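Local coordinates for protein arylesterase (Sulfolobus solfataricus, PDB 5L2P) that hydrolyses aromatic esters such as phenyl acetate, p-nitrophenyl fatty acid esters and aryl dialkyl phosphates such as paraoxon, with broad substrate specificity, at residues Ala151-Ser156 with Val180-Phe185; Gln242-Thr247 with Leu272-Asn277. All coordinates share one frame; numbering follows the deposited sequence.

Contact 1. Residues Ala151-Ser156 with Val180-Phe185; sequences ATFGIS and VPVVPF
Strands 151-155 and 180-182 run parallel, their axes 4.8 Å apart and almost exactly aligned. Packing is densest on the face that carries Phe-153, Ile-155, Val-180 and Val-182. With CG anti to its backbone N, the Phe-153 ring crosses both valines obliquely: CD2 lies 3.6 Å from Val-180 CG1, and CE2 reaches Val-182 CG2. Ile-155 lies side by side with Val-182, its CG1 4.0 Å from Val-182 CB. Helix 287-305 covers this face through Ile-297, while His-80 meets the Phe-153 ring edge-to-face. The backbone ladder straightens toward its C-terminal end. Val-180 N reaches Thr-152 O from above the carbonyl plane, with a bent N-H...O angle of 136°, whereas Val-182 N approaches Gly-154 O at 2.8 Å and 170°, nearly along the C=O axis. Ser-156 N follows, 2.9 Å from Val-182 O and almost as straight. At that point the strand ends in the nucleophile elbow of the alpha/beta hydrolase fold, a GxSxG turn: Ser-156 precedes helix 157-171 with a positive phi (69°), as nucleophile elbows characteristically have. Its OG, anti to the backbone N, is hydrogen-bonded to His-281, consistent with its assignment as the nucleophile. Toward this C-terminal end the contact loosens, and the partly exposed residues gather here: Ile-155, the last of its strand, Ser-156 and Phe-185. Ile-155 CG2 stands alongside Val-183 CG2 at 3.8 Å, both side chains pointing the same way. Phe-185 N makes a weak bond to Ser-156 O at 3.3 Å, while the Phe-185 ring leads away to meet Trp-86 and Phe-229.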
# COMPACT_ATOMS: atom_id res chain seq x y z
N ALA A 151 -24.13 -17.01 16.97
CA ALA A 151 -23.21 -16.15 16.22
C ALA A 151 -23.98 -15.23 15.27
O ALA A 151 -25.12 -15.53 14.89
CB ALA A 151 -22.26 -17.01 15.41
N THR A 152 -23.34 -14.11 14.87
CA THR A 152 -23.89 -13.23 13.90
C THR A 152 -23.05 -13.17 12.62
O THR A 152 -21.83 -13.31 12.65
CB THR A 152 -24.06 -11.82 14.47
OG1 THR A 152 -22.83 -11.34 14.99
CG2 THR A 152 -25.18 -11.80 15.54
N PHE A 153 -23.71 -12.95 11.48
CA PHE A 153 -23.08 -12.94 10.17
C PHE A 153 -23.76 -11.90 9.29
O PHE A 153 -24.97 -11.70 9.38
CB PHE A 153 -23.17 -14.33 9.58
CG PHE A 153 -22.71 -14.42 8.16
CD1 PHE A 153 -23.61 -14.19 7.12
CD2 PHE A 153 -21.39 -14.79 7.86
CE1 PHE A 153 -23.20 -14.28 5.79
CE2 PHE A 153 -20.97 -14.87 6.53
CZ PHE A 153 -21.90 -14.63 5.49
N GLY A 154 -23.01 -11.21 8.45
CA GLY A 154 -23.55 -10.14 7.67
C GLY A 154 -22.59 -9.61 6.65
O GLY A 154 -21.40 -9.59 6.88
N ILE A 155 -23.13 -9.17 5.50
CA ILE A 155 -22.35 -8.67 4.37
C ILE A 155 -22.64 -7.19 4.12
O ILE A 155 -23.77 -6.79 4.05
CB ILE A 155 -22.62 -9.50 3.10
CG1 ILE A 155 -22.23 -10.97 3.34
CG2 ILE A 155 -21.92 -8.93 1.87
CD1 ILE A 155 -22.76 -11.96 2.33
N SER A 156 -21.60 -6.38 4.06
CA SER A 156 -21.72 -4.96 3.69
C SER A 156 -22.46 -4.08 4.75
O SER A 156 -21.96 -3.82 5.82
CB SER A 156 -22.32 -4.86 2.29
OG SER A 156 -22.43 -3.52 1.89
N VAL A 180 -19.26 -12.30 12.48
CA VAL A 180 -18.65 -12.43 11.18
C VAL A 180 -19.09 -11.31 10.24
O VAL A 180 -19.95 -11.52 9.40
CB VAL A 180 -18.95 -13.80 10.56
CG1 VAL A 180 -18.13 -14.02 9.29
CG2 VAL A 180 -18.61 -14.90 11.56
N PRO A 181 -18.49 -10.12 10.39
CA PRO A 181 -18.72 -9.05 9.43
C PRO A 181 -17.90 -9.26 8.17
O PRO A 181 -16.66 -9.27 8.21
CB PRO A 181 -18.29 -7.79 10.17
CG PRO A 181 -17.34 -8.25 11.21
CD PRO A 181 -17.58 -9.70 11.47
N VAL A 182 -18.59 -9.42 7.05
CA VAL A 182 -17.95 -9.57 5.77
C VAL A 182 -18.09 -8.24 5.02
O VAL A 182 -19.17 -7.65 4.93
CB VAL A 182 -18.63 -10.68 4.98
CG1 VAL A 182 -18.04 -10.81 3.57
CG2 VAL A 182 -18.52 -11.98 5.75
N VAL A 183 -16.98 -7.78 4.47
CA VAL A 183 -16.90 -6.48 3.82
C VAL A 183 -17.76 -5.38 4.49
O VAL A 183 -18.42 -4.62 3.81
CB VAL A 183 -17.16 -6.60 2.31
CG1 VAL A 183 -16.07 -7.49 1.67
CG2 VAL A 183 -18.58 -7.13 2.01
N PRO A 184 -17.65 -5.23 5.80
CA PRO A 184 -18.47 -4.29 6.51
C PRO A 184 -18.21 -2.80 6.27
O PRO A 184 -17.07 -2.37 5.99
CB PRO A 184 -18.09 -4.57 7.99
CG PRO A 184 -16.65 -4.94 7.92
CD PRO A 184 -16.50 -5.71 6.64
N PHE A 185 -19.26 -2.01 6.45
CA PHE A 185 -19.15 -0.56 6.70
C PHE A 185 -19.07 -0.33 8.20
O PHE A 185 -19.98 -0.72 8.95
CB PHE A 185 -20.37 0.17 6.11
CG PHE A 185 -20.38 1.64 6.38
CD1 PHE A 185 -20.82 2.15 7.61
CD2 PHE A 185 -19.95 2.54 5.41
CE1 PHE A 185 -20.84 3.53 7.85
CE2 PHE A 185 -19.96 3.91 5.67
CZ PHE A 185 -20.41 4.39 6.89

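Contact 2. Residues Gln242-Thr247 with Leu272-Asn277; sequences QAIVVT and LSFRVN
Five backbone hydrogen bonds join strands 242-247 and 272-276 in parallel register, with axes 4.8 Å apart and 6° from alignment. The first three acceptors, Ala-243 O, Leu-272 O and Val-245 O, receive their donors nearly along the C=O axis. Thr-247 N lies in the carbonyl plane of Phe-274 O. The last bond, Val-276 N to Thr-247 O, is the shortest at 2.7 Å and straight at the hydrogen (175°), although its donor sits above the carbonyl plane. CA-H...O contacts lie between these bonds, among them Ser-273 CA to Val-245 O at 3.2 Å.

Apolar packing gathers on the face of Ile-244, Val-246, Leu-272 and Phe-274. Phe-274 CG takes the crowded position between the backbone N and the carbonyl carbon (chi1 57°), which brings the ring alongside Val-246 with one face over Val-246 CB. Both valine methyls touch the ring: Val-246 CG2 is 3.4 Å from Phe-274 CZ, and Val-246 CG1 is 3.6 Å from Phe-274 CE2. Ile-244 CG2 meets Phe-274 CE1 more loosely, at 4.2 Å. Helix 254-266 links the two strands in a beta-alpha-beta crossover at the edge, within this chain, of the alpha/beta hydrolase sheet, and Ala-261 of this helix packs on Val-245 and Ser-273.

The face of Val-245, Ser-273, Thr-247 and Arg-275 carries the polar side chains. Thr-247 OG1, also in the crowded position, lies 3.4 Å from Arg-275 CB, an oblique crossing. Glu-258 OE2 ties the pair together, hydrogen-bonded to Thr-247 OG1 and salt-bridged to Arg-275 NE; its negative charge probably offsets the guanidinium.

Across the subunit interface, Phe-274, Arg-275 and Val-276 form an antiparallel ladder with a second subunit, whose Phe-274 meets this Phe-274 edge-to-face.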
# COMPACT_ATOMS: atom_id res chain seq x y z
N GLN A 242 -15.50 -13.03 19.71
CA GLN A 242 -14.51 -13.50 18.76
C GLN A 242 -14.96 -13.19 17.30
O GLN A 242 -16.11 -13.53 16.90
CB GLN A 242 -14.36 -15.01 19.00
CG GLN A 242 -13.40 -15.74 18.09
CD GLN A 242 -13.33 -17.22 18.42
OE1 GLN A 242 -14.14 -17.74 19.21
NE2 GLN A 242 -12.34 -17.92 17.84
N ALA A 243 -14.06 -12.60 16.52
CA ALA A 243 -14.42 -12.08 15.20
C ALA A 243 -13.74 -12.74 14.01
O ALA A 243 -12.57 -13.08 14.07
CB ALA A 243 -14.15 -10.59 15.15
N ILE A 244 -14.48 -12.90 12.93
CA ILE A 244 -13.91 -13.23 11.63
C ILE A 244 -14.27 -12.09 10.69
O ILE A 244 -15.39 -12.02 10.21
CB ILE A 244 -14.46 -14.56 11.11
CG1 ILE A 244 -14.11 -15.68 12.08
CG2 ILE A 244 -13.91 -14.88 9.72
CD1 ILE A 244 -14.82 -16.99 11.85
N VAL A 245 -13.32 -11.19 10.41
CA VAL A 245 -13.50 -10.07 9.48
C VAL A 245 -12.90 -10.36 8.11
O VAL A 245 -11.75 -10.72 7.99
CB VAL A 245 -12.93 -8.76 10.02
CG1 VAL A 245 -13.28 -7.59 9.14
CG2 VAL A 245 -13.43 -8.49 11.42
N VAL A 246 -13.72 -10.22 7.08
CA VAL A 246 -13.31 -10.55 5.73
C VAL A 246 -13.42 -9.30 4.88
O VAL A 246 -14.41 -8.58 4.96
CB VAL A 246 -14.18 -11.67 5.14
CG1 VAL A 246 -13.68 -12.08 3.74
CG2 VAL A 246 -14.15 -12.86 6.05
N THR A 247 -12.36 -9.00 4.11
CA THR A 247 -12.34 -7.87 3.24
C THR A 247 -12.02 -8.31 1.80
O THR A 247 -11.57 -9.44 1.56
CB THR A 247 -11.34 -6.81 3.71
OG1 THR A 247 -10.02 -7.35 3.81
CG2 THR A 247 -11.76 -6.20 5.03
N LEU A 272 -9.64 -13.30 13.53
CA LEU A 272 -9.07 -13.63 12.24
C LEU A 272 -9.56 -12.58 11.27
O LEU A 272 -10.66 -12.14 11.30
CB LEU A 272 -9.50 -15.02 11.82
CG LEU A 272 -8.92 -15.52 10.52
CD1 LEU A 272 -7.44 -15.87 10.66
CD2 LEU A 272 -9.72 -16.74 10.04
N SER A 273 -8.68 -12.12 10.42
CA SER A 273 -8.94 -11.09 9.46
C SER A 273 -8.19 -11.48 8.21
O SER A 273 -6.97 -11.66 8.21
CB SER A 273 -8.43 -9.75 9.97
OG SER A 273 -8.53 -8.76 8.97
N PHE A 274 -8.90 -11.63 7.12
CA PHE A 274 -8.20 -11.91 5.87
C PHE A 274 -8.80 -11.11 4.77
O PHE A 274 -9.93 -10.69 4.87
CB PHE A 274 -8.14 -13.41 5.52
CG PHE A 274 -9.47 -14.07 5.43
CD1 PHE A 274 -10.07 -14.60 6.55
CD2 PHE A 274 -10.10 -14.19 4.19
CE1 PHE A 274 -11.30 -15.21 6.46
CE2 PHE A 274 -11.32 -14.80 4.08
CZ PHE A 274 -11.94 -15.30 5.21
N ARG A 275 -8.00 -10.84 3.75
CA ARG A 275 -8.37 -10.05 2.60
C ARG A 275 -8.41 -10.96 1.37
O ARG A 275 -7.43 -11.65 1.09
CB ARG A 275 -7.37 -8.96 2.36
CG ARG A 275 -7.62 -8.12 1.10
CD ARG A 275 -6.31 -7.39 0.70
NE ARG A 275 -5.94 -6.32 1.63
CZ ARG A 275 -5.11 -5.34 1.32
NH1 ARG A 275 -4.48 -5.33 0.17
NH2 ARG A 275 -4.96 -4.33 2.13
N VAL A 276 -9.55 -10.97 0.66
CA VAL A 276 -9.67 -11.75 -0.58
C VAL A 276 -9.15 -10.91 -1.76
O VAL A 276 -9.72 -9.84 -2.07
CB VAL A 276 -11.12 -12.17 -0.84
CG1 VAL A 276 -11.24 -12.95 -2.14
CG2 VAL A 276 -11.67 -12.98 0.34
N ASN A 277 -8.08 -11.37 -2.39
CA ASN A 277 -7.51 -10.62 -3.48
C ASN A 277 -8.25 -10.80 -4.83
O ASN A 277 -8.92 -11.78 -5.06
CB ASN A 277 -6.02 -10.96 -3.62
CG ASN A 277 -5.17 -10.59 -2.36
OD1 ASN A 277 -5.38 -9.56 -1.70
ND2 ASN A 277 -4.21 -11.44 -2.03

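Contacts 1 and 2 occupy consecutive strands of one sheet, in the order 150-155, 178-182, 242-248, 271-276, with their centres about 10 Å apart. The middle strands join them directly: Val-183 N lies 2.7 Å from Val-246 O and Pro-181 O lies 3.3 Å from Val-246 N, both probable hydrogen bonds. Contact 1 holds Ser-156, whose side chain is about 3 Å from that of His-281, and its Val-183 side chain is about 4 Å from that of Asp-251, Ser-156, His-281 and Asp-251 being the inferred catalytic residues. Contact 2 stands farther back, with the Thr-247 side chain about 6 Å from that of Asp-251 and about 9 Å from that of His-281.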